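Side-chain contacts in peptidoglycan glycosyltransferase (PDB 4MNR), which is a penicillin-binding protein, with a dimerisation-type region joined to a larger domain of the beta-lactamase-like family of folds: residues 231-236 with 243-248; 143-148 with 272-277; 135-140 with 330-335; 252-257 with 286-291; 158-163 with 170-175. All blocks are in the same frame, centred on the assembly; numbering follows the deposited sequence.

Contact 1 (231-236 with 243-248); sequences LTLAQA and TVFGQL
Ala236 and Val244 bring the two backbones together, their CA atoms 6.5 Å apart. Residues 231-236 pass from a short strand, 231-232, into helix 233-239, while 243-248 make up an early part of the long helix 242-263. The first helix is opened by a capping box: Gln235 N donates to Thr232 OG1 and Thr232 N donates back to Gln235 OE1, the latter at 2.9 Å with an N-H...O angle of 166°. Between side chains the contact is wholly apolar. The methyl of Ala236 sits against Val244, with CB 3.5 Å from Val244 CG1 and almost as close to Val244 CB and CG2, so the valine meets it with the whole fork of its side chain. The link between the helices, around Ser241, and the first residue of helix 242-263 read Ser-Ser-Asn, consistent with the SXN motif of penicillin-binding proteins. Leu233 supplies the second cluster. Its CG lies anti to the backbone N (chi1 -178°), which brings CD1 in among three side chains: 3.9 Å from Leu248 CD2, 4.0 Å from Phe245 CZ and 4.2 Å from Val244 CG1. The leucine crosses both Phe245 and Leu248 at about a right angle. At the rim of the phenylalanine ring, CE1 comes 3.9 Å from Ala236 O, which lies near the ring plane and thus meets an edge. Helix 188-197 lies against this cluster too, through Leu192 on Leu233 and Thr191 on Phe245, and strand 206-209 touches Val244 through Phe207.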
# COMPACT_ATOMS: atom_id res chain seq x y z
N LEU A 231 23.17 -3.93 18.44
CA LEU A 231 22.12 -4.83 17.96
C LEU A 231 22.57 -5.60 16.73
O LEU A 231 23.28 -5.06 15.90
CB LEU A 231 20.90 -4.00 17.57
CG LEU A 231 20.21 -3.17 18.65
CD1 LEU A 231 19.06 -2.41 18.01
CD2 LEU A 231 19.69 -4.06 19.78
N THR A 232 22.13 -6.85 16.59
CA THR A 232 22.28 -7.51 15.31
C THR A 232 21.31 -6.84 14.35
O THR A 232 20.37 -6.16 14.78
CB THR A 232 21.93 -9.00 15.34
OG1 THR A 232 20.54 -9.15 15.65
CG2 THR A 232 22.78 -9.75 16.36
N LEU A 233 21.54 -7.02 13.06
CA LEU A 233 20.67 -6.42 12.06
C LEU A 233 19.23 -6.94 12.21
O LEU A 233 18.27 -6.17 12.03
CB LEU A 233 21.21 -6.64 10.66
CG LEU A 233 20.44 -6.05 9.48
CD1 LEU A 233 20.22 -4.57 9.68
CD2 LEU A 233 21.21 -6.31 8.18
N ALA A 234 19.08 -8.21 12.57
CA ALA A 234 17.73 -8.76 12.84
C ALA A 234 17.07 -8.05 14.02
O ALA A 234 15.90 -7.66 13.95
CB ALA A 234 17.79 -10.28 13.07
N GLN A 235 17.81 -7.87 15.11
CA GLN A 235 17.27 -7.17 16.27
C GLN A 235 16.93 -5.73 15.95
O GLN A 235 15.93 -5.20 16.44
CB GLN A 235 18.25 -7.21 17.45
CG GLN A 235 18.48 -8.60 18.01
CD GLN A 235 19.70 -8.68 18.94
OE1 GLN A 235 20.62 -7.85 18.87
NE2 GLN A 235 19.71 -9.69 19.81
N ALA A 236 17.76 -5.09 15.12
CA ALA A 236 17.52 -3.71 14.72
C ALA A 236 16.25 -3.59 13.87
O ALA A 236 15.59 -2.57 13.89
CB ALA A 236 18.71 -3.15 13.98
N THR A 243 19.08 4.47 13.63
CA THR A 243 20.53 4.68 13.60
C THR A 243 21.28 3.47 13.03
O THR A 243 22.31 3.63 12.38
CB THR A 243 21.12 5.12 14.94
OG1 THR A 243 20.82 4.15 15.95
CG2 THR A 243 20.56 6.50 15.35
N VAL A 244 20.75 2.27 13.22
CA VAL A 244 21.35 1.11 12.57
C VAL A 244 21.08 1.15 11.07
O VAL A 244 21.98 0.96 10.26
CB VAL A 244 20.80 -0.20 13.13
CG1 VAL A 244 21.21 -1.38 12.25
CG2 VAL A 244 21.28 -0.40 14.57
N PHE A 245 19.83 1.40 10.69
CA PHE A 245 19.53 1.41 9.26
C PHE A 245 20.22 2.56 8.51
O PHE A 245 20.60 2.40 7.34
CB PHE A 245 18.02 1.32 9.00
CG PHE A 245 17.52 -0.09 9.02
CD1 PHE A 245 17.26 -0.72 10.23
CD2 PHE A 245 17.40 -0.82 7.85
CE1 PHE A 245 16.85 -2.04 10.26
CE2 PHE A 245 16.99 -2.15 7.86
CZ PHE A 245 16.71 -2.76 9.07
N GLY A 246 20.44 3.68 9.20
CA GLY A 246 21.18 4.78 8.61
C GLY A 246 22.60 4.36 8.28
O GLY A 246 23.10 4.62 7.18
N GLN A 247 23.25 3.70 9.23
CA GLN A 247 24.60 3.22 9.02
C GLN A 247 24.65 2.18 7.91
O GLN A 247 25.60 2.14 7.13
CB GLN A 247 25.16 2.62 10.31
CG GLN A 247 25.37 3.66 11.41
CD GLN A 247 25.80 3.01 12.70
OE1 GLN A 247 27.00 2.81 12.93
NE2 GLN A 247 24.83 2.64 13.53
N LEU A 248 23.63 1.32 7.87
CA LEU A 248 23.55 0.29 6.84
C LEU A 248 23.42 0.94 5.45
O LEU A 248 24.06 0.51 4.51
CB LEU A 248 22.40 -0.69 7.14
CG LEU A 248 22.12 -1.74 6.08
CD1 LEU A 248 23.33 -2.67 5.87
CD2 LEU A 248 20.86 -2.54 6.47

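Contact 2 (143-148 with 272-277); sequences LAMASA and FPLYTP
Met145, a selenomethionine, and Phe272 point at each other from opposite directions, the selenoether end meeting the far end of the ring. The selenium lies 5.3 Å from the Phe272 ring centroid and 80° off the ring normal, which places it at the edge and makes this a Met-aromatic contact. The terminal methyl does the closest touching, Met145 CE to Phe272 CZ at 3.8 Å. Two torsions explain the approach: CG stands anti to the backbone N (chi1 179°), carrying the chain straight off the strand, and a bend at chi3 then turns CE toward the ring. Met145 belongs to strand 142-148, an outermost strand of the five-stranded antiparallel sheet of the beta-lactamase-like domain; Leu143 and Ala144 both face Val134 of the neighbouring strand, a classic beta bulge. Leu274 slides past the same side chain in the reverse direction and sets its CD1 4.0 Å from Met145 SE. The selenium is therefore touched by two residues of the irregular loop 272-277, and Val62 of helix 60-63 and Val133 of the neighbouring strand also touch the Met145 side chain. On the loop side, Pro273 CD packs over one face of the Phe272 ring, offset toward its rim.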
# COMPACT_ATOMS: atom_id res chain seq x y z
N LEU A 143 -7.87 -7.69 -2.91
CA LEU A 143 -9.02 -8.20 -2.16
C LEU A 143 -9.76 -7.10 -1.41
O LEU A 143 -10.94 -7.25 -1.10
CB LEU A 143 -8.57 -9.29 -1.16
CG LEU A 143 -7.71 -10.42 -1.74
CD1 LEU A 143 -7.33 -11.43 -0.66
CD2 LEU A 143 -8.42 -11.16 -2.88
N ALA A 144 -9.05 -6.02 -1.08
CA ALA A 144 -9.66 -4.83 -0.47
C ALA A 144 -8.82 -3.60 -0.81
O ALA A 144 -7.60 -3.67 -0.91
CB ALA A 144 -9.79 -4.97 1.07
N MSE A 145 -9.48 -2.47 -1.01
CA MSE A 145 -8.80 -1.22 -1.28
C MSE A 145 -9.70 -0.13 -0.74
O MSE A 145 -10.78 0.12 -1.28
CB MSE A 145 -8.53 -1.05 -2.79
CG MSE A 145 -7.85 0.24 -3.15
SE MSE A 145 -7.25 0.21 -5.02
CE MSE A 145 -5.46 -0.41 -4.70
N ALA A 146 -9.29 0.47 0.38
CA ALA A 146 -10.11 1.46 1.11
C ALA A 146 -9.37 2.76 1.39
O ALA A 146 -8.18 2.75 1.69
CB ALA A 146 -10.60 0.89 2.43
N SER A 147 -10.09 3.87 1.29
CA SER A 147 -9.55 5.17 1.67
C SER A 147 -10.51 5.80 2.67
O SER A 147 -11.71 5.52 2.65
CB SER A 147 -9.42 6.08 0.45
OG SER A 147 -8.64 5.47 -0.56
N ALA A 148 -9.98 6.63 3.56
CA ALA A 148 -10.78 7.36 4.53
C ALA A 148 -10.22 8.77 4.66
O ALA A 148 -9.02 8.95 4.63
CB ALA A 148 -10.75 6.65 5.88
N PHE A 272 -2.20 0.58 -13.90
CA PHE A 272 -3.31 0.31 -12.97
C PHE A 272 -4.54 1.05 -13.49
O PHE A 272 -4.42 2.12 -14.08
CB PHE A 272 -2.92 0.74 -11.54
CG PHE A 272 -3.76 0.09 -10.46
CD1 PHE A 272 -3.72 -1.29 -10.26
CD2 PHE A 272 -4.57 0.86 -9.64
CE1 PHE A 272 -4.50 -1.88 -9.29
CE2 PHE A 272 -5.34 0.27 -8.66
CZ PHE A 272 -5.31 -1.09 -8.48
N PRO A 273 -5.74 0.47 -13.30
CA PRO A 273 -6.93 1.13 -13.84
C PRO A 273 -7.28 2.44 -13.13
O PRO A 273 -7.92 3.29 -13.72
CB PRO A 273 -8.04 0.09 -13.64
CG PRO A 273 -7.53 -0.83 -12.59
CD PRO A 273 -6.04 -0.89 -12.81
N LEU A 274 -6.84 2.59 -11.89
CA LEU A 274 -7.04 3.84 -11.17
C LEU A 274 -5.75 4.63 -11.22
O LEU A 274 -4.67 4.05 -11.27
CB LEU A 274 -7.42 3.56 -9.73
CG LEU A 274 -8.53 2.51 -9.51
CD1 LEU A 274 -8.81 2.37 -8.04
CD2 LEU A 274 -9.79 2.88 -10.30
N TYR A 275 -5.86 5.95 -11.19
CA TYR A 275 -4.68 6.80 -11.16
C TYR A 275 -3.78 6.41 -10.01
O TYR A 275 -4.23 6.34 -8.87
CB TYR A 275 -5.07 8.26 -11.00
CG TYR A 275 -3.87 9.13 -10.73
CD1 TYR A 275 -2.96 9.40 -11.74
CD2 TYR A 275 -3.64 9.66 -9.47
CE1 TYR A 275 -1.84 10.18 -11.50
CE2 TYR A 275 -2.53 10.46 -9.23
CZ TYR A 275 -1.63 10.70 -10.25
OH TYR A 275 -0.52 11.49 -10.02
N THR A 276 -2.52 6.14 -10.33
CA THR A 276 -1.54 5.81 -9.30
C THR A 276 -0.24 6.53 -9.63
O THR A 276 0.38 6.27 -10.67
CB THR A 276 -1.27 4.28 -9.26
OG1 THR A 276 -2.50 3.57 -9.14
CG2 THR A 276 -0.39 3.93 -8.08
N PRO A 277 0.17 7.48 -8.77
CA PRO A 277 1.42 8.18 -9.06
C PRO A 277 2.61 7.24 -8.91
O PRO A 277 2.59 6.32 -8.09
CB PRO A 277 1.46 9.27 -7.98
CG PRO A 277 0.66 8.70 -6.83
CD PRO A 277 -0.43 7.88 -7.49

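Contact 3 (135-140 with 330-335); sequences MDPDTG and AIANDG
Pro137 and Asp138 pack against Ala332 and Asn333 in a partly buried loop-to-helix-end contact of the beta-lactamase-like domain. The loop links strands 130-135 and 142-148 of the central sheet, and the other segment is the last turn of helix 321-332 and the loop that leaves it. An Asx turn shapes the loop: Asp138 N donates to Asp136 OD1 at 2.9 Å, meeting it from above the carboxylate plane. The apolar half joins Pro137 CB to Ala332 CB at 3.7 Å, with Val426 of the sheet touching both. The polar half centres on Asn333, the first residue to leave helical backbone angles. Its CG lies anti to the backbone N (chi1 -166°), which lays the amide over the loop with CG 3.2 Å from Pro137 O; the angle at ND2 is too poor for a bond to that oxygen. Asn333 ND2 has a firmer partner in Val336 O. The Asp138 carboxylate, turned 71° from the amide plane, sets OD1 3.0 Å from Asn333 OD1; both are acceptors and Asp138 has two conformers, so this approach is doubtful. Water 1 joins the segments, donating to Asp138 O at 3.0 Å and accepting from Asn333 ND2 at 3.3 Å.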
# COMPACT_ATOMS: atom_id res chain seq x y z
N MSE A 135 -4.00 -7.69 -0.51
CA MSE A 135 -3.69 -8.36 -1.77
C MSE A 135 -3.50 -9.85 -1.56
O MSE A 135 -3.15 -10.31 -0.47
CB MSE A 135 -2.40 -7.79 -2.37
CG MSE A 135 -2.41 -6.29 -2.58
SE MSE A 135 -0.97 -5.69 -3.73
CE MSE A 135 -1.78 -6.22 -5.40
N ASP A 136 -3.72 -10.60 -2.63
CA ASP A 136 -3.30 -12.01 -2.68
C ASP A 136 -1.91 -12.01 -3.30
O ASP A 136 -1.76 -11.68 -4.47
CB ASP A 136 -4.25 -12.84 -3.54
CG ASP A 136 -3.84 -14.31 -3.63
OD1 ASP A 136 -2.69 -14.66 -3.25
OD2 ASP A 136 -4.66 -15.13 -4.09
N PRO A 137 -0.89 -12.39 -2.53
CA PRO A 137 0.48 -12.27 -3.05
C PRO A 137 0.78 -13.24 -4.18
O PRO A 137 1.74 -13.04 -4.91
CB PRO A 137 1.36 -12.58 -1.82
CG PRO A 137 0.48 -13.41 -0.94
CD PRO A 137 -0.93 -12.93 -1.16
N ASP A 138 -0.04 -14.27 -4.33
CA ASP A 138 0.24 -15.28 -5.34
C ASP A 138 -0.28 -14.88 -6.73
O ASP A 138 0.18 -15.42 -7.74
CB ASP A 138 -0.33 -16.64 -4.91
CG ASP A 138 0.43 -17.24 -3.74
OD1 ASP A 138 1.68 -17.24 -3.76
OD2 ASP A 138 -0.23 -17.72 -2.78
N THR A 139 -1.21 -13.93 -6.77
CA THR A 139 -1.81 -13.53 -8.04
C THR A 139 -1.71 -12.05 -8.36
O THR A 139 -1.77 -11.68 -9.53
CB THR A 139 -3.32 -13.82 -8.10
OG1 THR A 139 -3.97 -13.09 -7.05
CG2 THR A 139 -3.62 -15.30 -7.96
N GLY A 140 -1.58 -11.22 -7.33
CA GLY A 140 -1.66 -9.78 -7.48
C GLY A 140 -3.09 -9.25 -7.36
O GLY A 140 -3.34 -8.05 -7.51
N ALA A 330 6.22 -9.06 -2.45
CA ALA A 330 7.53 -9.57 -2.88
C ALA A 330 8.09 -10.50 -1.82
O ALA A 330 8.60 -11.57 -2.13
CB ALA A 330 8.50 -8.42 -3.11
N ILE A 331 7.99 -10.09 -0.57
CA ILE A 331 8.51 -10.91 0.52
C ILE A 331 7.67 -12.18 0.70
O ILE A 331 8.21 -13.27 0.94
CB ILE A 331 8.61 -10.10 1.82
CG1 ILE A 331 9.53 -8.88 1.59
CG2 ILE A 331 9.13 -10.96 2.96
CD1 ILE A 331 10.90 -9.24 1.01
N ALA A 332 6.35 -12.05 0.54
CA ALA A 332 5.44 -13.17 0.67
C ALA A 332 5.56 -14.22 -0.46
O ALA A 332 5.40 -15.41 -0.23
CB ALA A 332 4.00 -12.65 0.75
N ASN A 333 5.85 -13.75 -1.67
CA ASN A 333 5.76 -14.59 -2.87
C ASN A 333 7.13 -14.92 -3.46
O ASN A 333 7.33 -14.81 -4.66
CB ASN A 333 4.91 -13.85 -3.92
CG ASN A 333 4.46 -14.74 -5.07
OD1 ASN A 333 4.09 -15.91 -4.89
ND2 ASN A 333 4.48 -14.18 -6.27
N ASP A 334 8.07 -15.30 -2.59
CA ASP A 334 9.36 -15.81 -3.06
C ASP A 334 10.13 -14.78 -3.90
O ASP A 334 10.89 -15.14 -4.81
CB ASP A 334 9.20 -17.12 -3.84
CG ASP A 334 8.60 -18.23 -2.99
OD1 ASP A 334 8.82 -18.24 -1.76
OD2 ASP A 334 7.89 -19.10 -3.56
N GLY A 335 9.91 -13.50 -3.61
CA GLY A 335 10.67 -12.43 -4.23
C GLY A 335 10.00 -11.81 -5.44
O GLY A 335 10.47 -10.80 -5.97
O HOH W 1 2.92 -16.59 -7.87

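Contact 4 (252-257 with 286-291); sequences MGADKL and DLQKSP
Gly253 O, next to the Ala254 methyl that meets Leu287, accepts from Leu257 N at 3.1 Å, the shortest sound polar bond within the two segments. It belongs to helix 242-263, which is kinked here: the N atoms of Ala254 and Asp255 have no bond to the turn before, and Gly253 sits at backbone angles (phi 87°) that call for glycine. Beyond this break Ala254 faces the other segment, and its CB makes the closest apolar contacts. It lies 3.6 Å from Leu287 CB and 3.8 Å from both Gln288 N and Gln288 CG, so one methyl is pressed against the backbone and the roots of two side chains. The two helical pieces thus come close, with CA atoms of Ala254 and Leu287 only 5.6 Å apart. This is helix-helix packing inside the beta-lactamase-like domain, between helix 242-263 and the end of the short helix 284-289. There Ser290 is the N-cap of the following helix, 291-298, its OG accepting a hydrogen bond from the backbone N of Glu293. That helix also closes on the apolar side, where Leu294 touches both Leu257 and Leu287. On the outer side, the ends of the exposed Asp255 and Gln288 side chains come near each other, their carboxylate and amide planes 88° apart. The orientation of the Gln288 amide is uncertain, whereas the aliphatic contact of its CG with Ala254 does not depend on it.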
# COMPACT_ATOMS: atom_id res chain seq x y z
N MSE A 252 26.05 0.42 2.40
CA MSE A 252 25.72 -0.14 1.09
C MSE A 252 25.93 0.87 -0.03
O MSE A 252 26.23 0.49 -1.16
CB MSE A 252 24.30 -0.73 1.05
CG MSE A 252 23.17 0.27 0.93
SE MSE A 252 21.46 -0.62 0.57
CE MSE A 252 21.37 -1.77 2.15
N GLY A 253 25.79 2.15 0.29
CA GLY A 253 26.04 3.19 -0.69
C GLY A 253 24.82 3.51 -1.53
O GLY A 253 23.86 2.73 -1.62
N ALA A 254 24.87 4.68 -2.16
CA ALA A 254 23.72 5.19 -2.91
C ALA A 254 23.33 4.31 -4.09
O ALA A 254 22.14 4.05 -4.29
CB ALA A 254 24.00 6.63 -3.38
N ASP A 255 24.31 3.86 -4.87
CA ASP A 255 24.02 3.04 -6.06
C ASP A 255 23.19 1.82 -5.68
O ASP A 255 22.15 1.55 -6.31
CB ASP A 255 25.31 2.60 -6.75
CG ASP A 255 26.07 3.75 -7.38
OD1 ASP A 255 25.44 4.65 -7.98
OD2 ASP A 255 27.32 3.75 -7.28
N LYS A 256 23.62 1.10 -4.65
CA LYS A 256 22.93 -0.13 -4.24
C LYS A 256 21.56 0.17 -3.63
O LYS A 256 20.61 -0.58 -3.85
CB LYS A 256 23.75 -0.92 -3.22
CG LYS A 256 24.88 -1.75 -3.80
CD LYS A 256 25.46 -2.66 -2.71
CE LYS A 256 26.58 -3.54 -3.25
NZ LYS A 256 27.80 -2.74 -3.56
N LEU A 257 21.45 1.24 -2.85
CA LEU A 257 20.17 1.51 -2.21
C LEU A 257 19.13 1.89 -3.26
O LEU A 257 18.00 1.42 -3.23
CB LEU A 257 20.27 2.56 -1.10
CG LEU A 257 18.91 2.87 -0.44
CD1 LEU A 257 18.33 1.64 0.28
CD2 LEU A 257 19.01 4.05 0.51
N ASP A 286 22.29 12.22 -6.54
CA ASP A 286 21.89 13.10 -5.44
C ASP A 286 22.18 12.50 -4.05
O ASP A 286 22.61 13.21 -3.15
CB ASP A 286 20.42 13.51 -5.56
CG ASP A 286 20.21 14.67 -6.53
OD1 ASP A 286 21.15 15.48 -6.70
OD2 ASP A 286 19.11 14.78 -7.11
N LEU A 287 21.94 11.20 -3.88
CA LEU A 287 22.20 10.59 -2.58
C LEU A 287 23.68 10.52 -2.25
O LEU A 287 24.07 10.56 -1.08
CB LEU A 287 21.60 9.19 -2.51
CG LEU A 287 20.09 9.14 -2.30
CD1 LEU A 287 19.62 7.71 -2.06
CD2 LEU A 287 19.74 10.04 -1.13
N GLN A 288 24.50 10.37 -3.29
CA GLN A 288 25.95 10.35 -3.12
C GLN A 288 26.44 11.64 -2.49
O GLN A 288 27.40 11.64 -1.72
CB GLN A 288 26.64 10.12 -4.47
CG GLN A 288 26.92 8.65 -4.73
CD GLN A 288 27.18 8.36 -6.19
OE1 GLN A 288 26.91 7.26 -6.67
NE2 GLN A 288 27.72 9.34 -6.91
N LYS A 289 25.77 12.74 -2.81
CA LYS A 289 26.16 14.05 -2.34
C LYS A 289 25.85 14.31 -0.87
O LYS A 289 26.44 15.20 -0.25
CB LYS A 289 25.50 15.14 -3.19
CG LYS A 289 25.97 15.16 -4.63
CD LYS A 289 25.17 16.15 -5.45
CE LYS A 289 25.71 16.24 -6.87
NZ LYS A 289 25.06 17.34 -7.63
N SER A 290 24.92 13.55 -0.31
CA SER A 290 24.51 13.74 1.08
C SER A 290 24.34 12.42 1.82
O SER A 290 23.29 11.79 1.71
CB SER A 290 23.18 14.52 1.14
OG SER A 290 22.74 14.67 2.49
N PRO A 291 25.37 12.01 2.58
CA PRO A 291 25.29 10.83 3.44
C PRO A 291 24.11 10.90 4.39
O PRO A 291 23.53 9.88 4.73
CB PRO A 291 26.60 10.87 4.23
CG PRO A 291 27.54 11.55 3.32
CD PRO A 291 26.73 12.58 2.56

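Contact 5 (158-163 with 170-175)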
# COMPACT_ATOMS: atom_id res chain seq x y z
N ALA A 158 -23.36 15.46 -4.24
CA ALA A 158 -23.30 16.27 -3.03
C ALA A 158 -21.88 16.38 -2.47
O ALA A 158 -21.49 17.43 -1.96
CB ALA A 158 -24.26 15.74 -1.98
N VAL A 159 -21.11 15.29 -2.56
CA VAL A 159 -19.73 15.28 -2.08
C VAL A 159 -18.83 16.14 -2.95
O VAL A 159 -17.94 16.82 -2.45
CB VAL A 159 -19.17 13.83 -2.00
CG1 VAL A 159 -17.72 13.84 -1.56
CG2 VAL A 159 -20.00 13.00 -1.04
N ILE A 160 -19.06 16.11 -4.26
CA ILE A 160 -18.35 17.01 -5.16
C ILE A 160 -18.67 18.47 -4.83
O ILE A 160 -17.79 19.33 -4.84
CB ILE A 160 -18.68 16.68 -6.64
CG1 ILE A 160 -18.04 15.34 -7.02
CG2 ILE A 160 -18.17 17.78 -7.55
CD1 ILE A 160 -18.61 14.72 -8.29
N GLU A 161 -19.95 18.73 -4.53
CA GLU A 161 -20.41 20.07 -4.15
C GLU A 161 -19.67 20.57 -2.92
O GLU A 161 -19.25 21.73 -2.87
CB GLU A 161 -21.92 20.05 -3.89
CG GLU A 161 -22.51 21.37 -3.39
CD GLU A 161 -24.01 21.29 -3.12
OE1 GLU A 161 -24.65 20.32 -3.59
OE2 GLU A 161 -24.55 22.19 -2.44
N GLN A 162 -19.52 19.70 -1.93
CA GLN A 162 -18.82 20.05 -0.69
C GLN A 162 -17.35 20.34 -0.94
O GLN A 162 -16.78 21.25 -0.33
CB GLN A 162 -18.95 18.93 0.33
CG GLN A 162 -20.34 18.77 0.89
CD GLN A 162 -20.48 17.50 1.70
OE1 GLN A 162 -19.81 16.50 1.43
NE2 GLN A 162 -21.35 17.53 2.70
N ALA A 163 -16.73 19.56 -1.81
CA ALA A 163 -15.32 19.73 -2.12
C ALA A 163 -15.09 21.09 -2.75
O ALA A 163 -14.10 21.76 -2.44
CB ALA A 163 -14.83 18.63 -3.06
N SER A 170 -11.03 16.67 1.96
CA SER A 170 -10.28 15.69 1.18
C SER A 170 -10.98 14.33 1.05
O SER A 170 -10.34 13.33 0.74
CB SER A 170 -8.89 15.49 1.79
OG SER A 170 -8.97 14.83 3.03
N THR A 171 -12.29 14.31 1.26
CA THR A 171 -13.06 13.07 1.21
C THR A 171 -12.93 12.33 -0.14
O THR A 171 -12.90 11.11 -0.19
CB THR A 171 -14.56 13.36 1.48
OG1 THR A 171 -14.71 13.89 2.80
CG2 THR A 171 -15.40 12.12 1.36
N LEU A 172 -12.85 13.10 -1.22
CA LEU A 172 -12.81 12.51 -2.56
C LEU A 172 -11.44 11.98 -2.95
O LEU A 172 -11.30 11.33 -4.00
CB LEU A 172 -13.30 13.52 -3.60
CG LEU A 172 -14.81 13.71 -3.68
CD1 LEU A 172 -15.15 14.89 -4.58
CD2 LEU A 172 -15.50 12.44 -4.17
N VAL A 173 -10.44 12.23 -2.12
CA VAL A 173 -9.07 11.82 -2.45
C VAL A 173 -8.91 10.31 -2.36
O VAL A 173 -9.28 9.70 -1.35
CB VAL A 173 -8.04 12.52 -1.55
CG1 VAL A 173 -6.63 11.97 -1.81
CG2 VAL A 173 -8.08 14.03 -1.75
N ASP A 174 -8.37 9.71 -3.41
CA ASP A 174 -8.03 8.28 -3.39
C ASP A 174 -6.70 8.13 -2.66
O ASP A 174 -5.64 8.42 -3.21
CB ASP A 174 -7.91 7.75 -4.83
CG ASP A 174 -7.57 6.26 -4.90
OD1 ASP A 174 -6.96 5.71 -3.97
OD2 ASP A 174 -7.93 5.63 -5.92
N ARG A 175 -6.75 7.69 -1.42
CA ARG A 175 -5.53 7.56 -0.64
C ARG A 175 -4.83 6.23 -0.81
O ARG A 175 -3.65 6.11 -0.49
CB ARG A 175 -5.81 7.79 0.84
CG ARG A 175 -6.08 9.27 1.17
CD ARG A 175 -6.42 9.43 2.65
NE ARG A 175 -6.26 10.82 3.07
CZ ARG A 175 -7.15 11.78 2.87
NH1 ARG A 175 -8.31 11.51 2.28
NH2 ARG A 175 -6.88 13.02 3.26
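Leu172, within a type I beta turn that runs from Ser170 to Val173, inserts its side chain against helix 156-165. The tight part is where Val159 meets it: Val159 CG1 is 3.6 Å from Leu172 CG and 3.7 Å from Leu172 CD2, the two side chains passing at a slant. Leu172 CG lies anti to its own carbonyl carbon (chi1 -77°), and from there the two methyls part company. While CD2 stays with Val159, CD1 reaches along the helix to Ile160 CG1 at 3.8 Å and to Ala163 CB at 4.0 Å. Ile160 starts off pointing away from the turn, yet its CG1 still borders the leucine, which it crosses at about a right angle. Looser contact is found at Thr171, where CG2 stands 4.1 Å from Val159 CG1 and OG1 turns instead to Asp169. This is a surface contact overall, with Val159 the one buried residue among those that touch. Behind the turn, Arg175 holds Ser170 end-on with two nitrogens, while its NE forms a salt bridge with Glu432. NH1 reaches Ser170 O from the face opposite Val173 N, and NH2 meets Ser170 OG at 2.8 Å, close to the guanidinium plane.

All five contacts fall in the beta-lactamase-like domain. Contacts 1 and 4 share helix 242-263, with centres 17 Å apart, and come in series along the chain. Contacts 2 and 3 lie at the five-stranded sheet, one on strand 142-148 and the other on the loop before it; their centres are 18 Å apart and Leu143 packs on Asp136. Contact 5 follows that strand and touches contact 2, with centres 15 Å apart. Contacts 1 and 5 lie on opposite sides of the chain's centre, with centres about 42 Å apart. Contact 3 closes the longest loop and encloses contacts 1, 2, 4 and 5, so the chain between residues 140 and 330 leaves the sheet region and returns to it.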